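Local coordinates for protein aldo-keto reductase 2E (Bombyx mori, PDB 3WCZ) that reduces 3-dehydroecdysone with NADPH as an aldo-keto reductase of the TIM-barrel type, and may thereby take part in the regulation of molting, at residues T23-T27 with P258-N262; L233-Y237 with T278-V282. Residue numbers count along the deposited sequence, not the author numbering.

Contact 1 of 2, residues T23-T27 with P258-N262. With NAP (NADP nicotinamide-adenine-dinucleotide phosphate), chain B.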
loop_
_atom_site.group_PDB
_atom_site.type_symbol
_atom_site.label_atom_id
_atom_site.label_comp_id
_atom_site.label_asym_id
_atom_site.label_seq_id
_atom_site.Cartn_x
_atom_site.Cartn_y
_atom_site.Cartn_z
ATOM N N THR A 23 4.929 5.639 2.614
ATOM C CA THR A 23 5.565 6.343 3.731
ATOM C C THR A 23 6.030 5.402 4.818
ATOM O O THR A 23 6.348 5.848 5.930
ATOM C CB THR A 23 4.655 7.440 4.315
ATOM O OG1 THR A 23 3.508 6.866 4.966
ATOM C CG2 THR A 23 4.193 8.430 3.232
ATOM N N GLY A 24 6.125 4.119 4.523
ATOM C CA GLY A 24 6.789 3.209 5.441
ATOM C C GLY A 24 8.277 3.500 5.437
ATOM O O GLY A 24 8.843 4.026 4.450
ATOM N N ARG A 25 8.939 3.144 6.537
ATOM C CA ARG A 25 10.323 3.522 6.757
ATOM C C ARG A 25 11.287 2.346 6.698
ATOM O O ARG A 25 12.455 2.493 7.090
ATOM C CB ARG A 25 10.462 4.167 8.131
ATOM C CG ARG A 25 9.486 5.294 8.383
ATOM C CD ARG A 25 9.769 6.413 7.451
ATOM N NE ARG A 25 11.006 7.115 7.802
ATOM C CZ ARG A 25 11.829 7.686 6.920
ATOM N NH1 ARG A 25 11.583 7.627 5.586
ATOM N NH2 ARG A 25 12.922 8.303 7.383
ATOM N N GLY A 26 10.836 1.196 6.209
ATOM C CA GLY A 26 11.701 0.030 6.126
ATOM C C GLY A 26 12.993 0.255 5.348
ATOM O O GLY A 26 14.020 -0.353 5.649
ATOM N N THR A 27 12.978 1.138 4.357
ATOM C CA THR A 27 14.167 1.370 3.550
ATOM C C THR A 27 14.955 2.601 3.992
ATOM O O THR A 27 15.957 2.945 3.360
ATOM C CB THR A 27 13.812 1.520 2.069
ATOM O OG1 THR A 27 13.035 2.708 1.860
ATOM C CG2 THR A 27 13.059 0.297 1.555
ATOM N N PRO A 258 4.853 3.003 -4.522
ATOM C CA PRO A 258 6.294 3.283 -4.479
ATOM C C PRO A 258 6.648 4.255 -3.355
ATOM O O PRO A 258 6.094 5.360 -3.271
ATOM C CB PRO A 258 6.564 3.910 -5.855
ATOM C CG PRO A 258 5.283 4.511 -6.248
ATOM C CD PRO A 258 4.238 3.545 -5.742
ATOM N N LYS A 259 7.597 3.862 -2.505
ATOM C CA LYS A 259 8.159 4.756 -1.495
ATOM C C LYS A 259 9.386 5.471 -2.087
ATOM O O LYS A 259 10.285 4.858 -2.673
ATOM C CB LYS A 259 8.586 3.998 -0.237
ATOM C CG LYS A 259 9.351 4.847 0.783
ATOM C CD LYS A 259 10.857 4.844 0.552
ATOM C CE LYS A 259 11.589 5.655 1.596
ATOM N NZ LYS A 259 13.085 5.645 1.326
ATOM N N SER A 260 9.408 6.782 -1.921
ATOM C CA SER A 260 10.631 7.539 -2.174
ATOM C C SER A 260 10.613 8.753 -1.298
ATOM O O SER A 260 9.557 9.296 -0.975
ATOM C CB SER A 260 10.725 7.960 -3.634
ATOM O OG SER A 260 11.940 8.671 -3.908
ATOM N N THR A 261 11.814 9.188 -0.929
ATOM C CA THR A 261 11.992 10.480 -0.306
ATOM C C THR A 261 12.875 11.395 -1.173
ATOM O O THR A 261 13.334 12.439 -0.698
ATOM C CB THR A 261 12.570 10.368 1.107
ATOM O OG1 THR A 261 13.770 9.592 1.063
ATOM C CG2 THR A 261 11.561 9.724 2.038
ATOM N N ASN A 262 13.059 11.034 -2.433
ATOM C CA ASN A 262 13.883 11.797 -3.385
ATOM C C ASN A 262 12.979 12.510 -4.379
ATOM O O ASN A 262 12.141 11.878 -5.000
ATOM C CB ASN A 262 14.817 10.821 -4.134
ATOM C CG ASN A 262 15.639 11.477 -5.262
ATOM O OD1 ASN A 262 15.205 11.585 -6.388
ATOM N ND2 ASN A 262 16.857 11.879 -4.922
HETATM P PA NAP B . 9.620 0.219 -2.122
HETATM O O1A NAP B . 8.750 1.304 -2.604
HETATM O O2A NAP B . 9.440 -1.172 -2.491
HETATM O O5B NAP B . 11.140 0.546 -2.258
HETATM C C5B NAP B . 11.662 1.767 -1.829
HETATM C C4B NAP B . 13.140 1.952 -2.135
HETATM O O4B NAP B . 13.317 2.133 -3.554
HETATM C C3B NAP B . 13.817 3.083 -1.462
HETATM O O3B NAP B . 15.114 2.651 -1.129
HETATM C C2B NAP B . 13.825 4.117 -2.483
HETATM O O2B NAP B . 14.844 5.084 -2.327
HETATM C C1B NAP B . 14.004 3.343 -3.763
HETATM N N9A NAP B . 13.439 3.923 -4.963
HETATM C C8A NAP B . 12.241 4.537 -5.052
HETATM N N7A NAP B . 11.954 4.851 -6.299
HETATM C C5A NAP B . 13.005 4.439 -7.076
HETATM C C6A NAP B . 13.269 4.499 -8.448
HETATM N N6A NAP B . 12.420 5.091 -9.387
HETATM N N1A NAP B . 14.438 3.975 -8.858
HETATM C C2A NAP B . 15.283 3.410 -7.996
HETATM N N3A NAP B . 15.057 3.323 -6.674
HETATM C C4A NAP B . 13.902 3.831 -6.218
HETATM O O3 NAP B . 9.560 0.312 -0.505
HETATM P PN NAP B . 8.679 -0.233 0.705
HETATM O O1N NAP B . 8.726 0.848 1.722
HETATM O O2N NAP B . 9.176 -1.590 1.060
HETATM O O5D NAP B . 7.198 -0.419 0.159
HETATM C C5D NAP B . 6.468 0.663 -0.313
HETATM C C4D NAP B . 5.308 1.121 0.581
HETATM O O4D NAP B . 4.321 0.114 0.701
HETATM C C3D NAP B . 5.683 1.411 1.999
HETATM O O3D NAP B . 6.431 2.602 2.136
HETATM C C2D NAP B . 4.391 1.403 2.649
HETATM O O2D NAP B . 3.671 2.565 2.346
HETATM C C1D NAP B . 3.755 0.186 2.015
HETATM N N1N NAP B . 3.927 -1.117 2.668
HETATM C C2N NAP B . 2.892 -1.695 3.305
HETATM C C3N NAP B . 3.049 -2.921 3.901
HETATM C C7N NAP B . 1.848 -3.510 4.538
HETATM O O7N NAP B . 0.682 -3.175 4.220
HETATM N N7N NAP B . 2.068 -4.539 5.383
HETATM C C4N NAP B . 4.300 -3.565 3.926
HETATM C C5N NAP B . 5.370 -2.968 3.246
HETATM C C6N NAP B . 5.133 -1.745 2.632
HETATM P P2B NAP B . 14.539 6.655 -2.260
HETATM O O1X NAP B . 15.928 7.272 -2.002
HETATM O O2X NAP B . 14.024 7.073 -3.567
HETATM O O3X NAP B . 13.579 6.876 -1.117
#

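Contact 2 of 2, residues L233-Y237 with T278-V282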
loop_
_atom_site.group_PDB
_atom_site.type_symbol
_atom_site.label_atom_id
_atom_site.label_comp_id
_atom_site.label_asym_id
_atom_site.label_seq_id
_atom_site.Cartn_x
_atom_site.Cartn_y
_atom_site.Cartn_z
ATOM N N LEU A 233 13.684 -3.492 -21.463
ATOM C CA LEU A 233 12.379 -2.870 -21.371
ATOM C C LEU A 233 12.499 -1.370 -21.153
ATOM O O LEU A 233 11.794 -0.578 -21.810
ATOM C CB LEU A 233 11.546 -3.511 -20.255
ATOM C CG LEU A 233 11.061 -4.938 -20.555
ATOM C CD1 LEU A 233 10.433 -5.563 -19.329
ATOM C CD2 LEU A 233 10.029 -4.957 -21.663
ATOM N N ALA A 234 13.381 -0.980 -20.232
ATOM C CA ALA A 234 13.622 0.429 -19.998
ATOM C C ALA A 234 14.034 1.132 -21.302
ATOM O O ALA A 234 13.546 2.225 -21.632
ATOM C CB ALA A 234 14.680 0.581 -18.964
ATOM N N ASN A 235 14.957 0.514 -22.031
ATOM C CA ASN A 235 15.392 1.079 -23.296
ATOM C C ASN A 235 14.297 1.129 -24.325
ATOM O O ASN A 235 14.155 2.111 -25.053
ATOM C CB ASN A 235 16.582 0.289 -23.820
ATOM C CG ASN A 235 17.815 1.107 -23.871
ATOM O OD1 ASN A 235 17.849 2.169 -24.508
ATOM N ND2 ASN A 235 18.856 0.628 -23.197
ATOM N N LYS A 236 13.502 0.073 -24.410
ATOM C CA LYS A 236 12.424 0.023 -25.390
ATOM C C LYS A 236 11.446 1.196 -25.253
ATOM O O LYS A 236 10.995 1.782 -26.255
ATOM C CB LYS A 236 11.663 -1.310 -25.311
ATOM C CG LYS A 236 10.410 -1.349 -26.130
ATOM C CD LYS A 236 9.771 -2.707 -26.134
ATOM C CE LYS A 236 8.479 -2.693 -26.911
ATOM N NZ LYS A 236 7.713 -3.971 -26.826
ATOM N N TYR A 237 11.079 1.507 -24.002
ATOM C CA TYR A 237 10.047 2.489 -23.737
ATOM C C TYR A 237 10.583 3.858 -23.342
ATOM O O TYR A 237 9.813 4.786 -23.104
ATOM C CB TYR A 237 9.099 1.954 -22.659
ATOM C CG TYR A 237 8.331 0.756 -23.136
ATOM C CD1 TYR A 237 7.368 0.876 -24.133
ATOM C CD2 TYR A 237 8.563 -0.498 -22.607
ATOM C CE1 TYR A 237 6.649 -0.238 -24.582
ATOM C CE2 TYR A 237 7.849 -1.617 -23.053
ATOM C CZ TYR A 237 6.887 -1.465 -24.030
ATOM O OH TYR A 237 6.225 -2.563 -24.485
ATOM N N THR A 278 3.581 -5.117 -22.918
ATOM C CA THR A 278 2.803 -6.087 -23.667
ATOM C C THR A 278 2.516 -7.302 -22.794
ATOM O O THR A 278 3.147 -7.502 -21.737
ATOM C CB THR A 278 3.546 -6.585 -24.876
ATOM O OG1 THR A 278 4.704 -7.286 -24.438
ATOM C CG2 THR A 278 3.955 -5.460 -25.783
ATOM N N PHE A 279 1.595 -8.156 -23.232
ATOM C CA PHE A 279 1.311 -9.349 -22.453
ATOM C C PHE A 279 2.550 -10.244 -22.323
ATOM O O PHE A 279 2.779 -10.841 -21.277
ATOM C CB PHE A 279 0.079 -10.104 -23.016
ATOM C CG PHE A 279 0.308 -10.796 -24.325
ATOM C CD1 PHE A 279 0.740 -12.122 -24.353
ATOM C CD2 PHE A 279 0.021 -10.161 -25.537
ATOM C CE1 PHE A 279 0.928 -12.779 -25.563
ATOM C CE2 PHE A 279 0.215 -10.814 -26.745
ATOM C CZ PHE A 279 0.666 -12.117 -26.762
ATOM N N GLU A 280 3.379 -10.309 -23.362
ATOM C CA GLU A 280 4.570 -11.138 -23.290
ATOM C C GLU A 280 5.586 -10.564 -22.278
ATOM O O GLU A 280 6.294 -11.304 -21.599
ATOM C CB GLU A 280 5.210 -11.287 -24.657
ATOM C CG GLU A 280 4.488 -12.266 -25.584
ATOM C CD GLU A 280 4.556 -13.711 -25.079
ATOM O OE1 GLU A 280 5.583 -14.084 -24.455
ATOM O OE2 GLU A 280 3.585 -14.470 -25.309
ATOM N N GLU A 281 5.624 -9.243 -22.153
ATOM C CA GLU A 281 6.544 -8.581 -21.224
ATOM C C GLU A 281 6.086 -8.775 -19.788
ATOM O O GLU A 281 6.896 -9.058 -18.912
ATOM C CB GLU A 281 6.695 -7.106 -21.577
ATOM C CG GLU A 281 7.440 -6.929 -22.898
ATOM C CD GLU A 281 7.269 -5.570 -23.515
ATOM O OE1 GLU A 281 6.443 -4.750 -23.094
ATOM O OE2 GLU A 281 8.033 -5.318 -24.479
ATOM N N VAL A 282 4.787 -8.661 -19.552
ATOM C CA VAL A 282 4.247 -8.962 -18.230
ATOM C C VAL A 282 4.546 -10.414 -17.882
ATOM O O VAL A 282 4.950 -10.721 -16.761
ATOM C CB VAL A 282 2.742 -8.661 -18.175
ATOM C CG1 VAL A 282 2.115 -9.150 -16.859
ATOM C CG2 VAL A 282 2.511 -7.183 -18.302
#

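Contact 1 of 2, residues T23-T27 with P258-N262
Cofactor pockets of TIM barrels are commonly built from loops that leave the strands at one end of the barrel, and here the loops after the first and last strands of the barrel, 21-22 and 255-256, meet over NADP. K259, T27 and R25 lose the most surface to the contact. The chain of K259 is extended apart from chi2 at -89°; its methylene CG lies 3.8 Å from the carbonyl O of G24, and its NZ donates a hydrogen bond to OG1 of T27 at 3.0 Å. The same ammonium holds the 2'-phosphate, K259 NZ to NAP O3X 2.8 Å, so one lysine ties the first loop to the cofactor. T27 itself rests on the adenosine ribose, with OG1 3.4 Å from NAP C3B. R25 starts away from the other loop and folds back, bringing NH1 to 4.1 Å from CG2 of T261, while its charge is met by E36 of helix 35-46. Three backbone amides of the two loops also donate hydrogen bonds to the cofactor: G24 N reaches NAP O3D (2.8 Å), K259 N reaches NAP O1A (2.8 Å) and T261 N reaches NAP O3X (2.9 Å). S260 OG donates a hydrogen bond of 2.6 Å to NAP O2X while accepting from N262 N in an ST turn. Such dense recognition of a phosphate that NADH lacks is consistent with the enzyme's inactivity with NADH.

Contact 2 of 2, residues L233-Y237 with T278-V282
One carboxylate can gather several donors, as E281 does near the protein surface. With chi1 near -69° and chi2 near 162°, its side chain runs out from the first turn of helix 279-286 toward helix 228-237, and the two oxygens take different partners. OE2 forms a salt bridge with NZ of K236 at 2.7 Å; OE1 accepts from OH of Y237 at 2.6 Å and, within its own segment, from N of T278 at 2.9 Å. K236 gets there fully extended, all four chi angles t, and its NZ also donates to OH of Y237 at 3.1 Å. Y237, with chi1 near -66°, points its ring across so that OE1 of E281 lies at the ring edge, near its plane. On the other helix T278 is the N-cap: chi1 near 64° (p) lets OG1 accept from N of E281 at 3.1 Å, which with the return bond makes a capping box. L233, an mt leucine, sets CD2 3.4 Å from CD of E281, a methyl against the carboxylate. The contact joins the last turn of helix 228-237 to the start of helix 279-286; helix 241-251 lies alongside, with I244 touching L233 and Y237, and Y248 touching V282.

Overall arrangement
The two contacts lie in one aldo-keto reductase domain, their centres 26 Å apart and their nearest atoms about 16 Å apart. Their segments alternate along the chain: 23-27, 233-237, 258-262, then 278-282. Contact 1 brings together loops that follow the first and last strands of the parallel eight-stranded sheet, the two strands that neighbour each other where the barrel closes. The centre of contact 2 lies about 24 Å from the centre of the chain, that of contact 1 about 11 Å, and contact 2 links two helices late in the chain. In sequence, loop 258-262 falls between those helices, yet contact 1 holds cofactor-binding residues while contact 2 lies away from cofactor and active site.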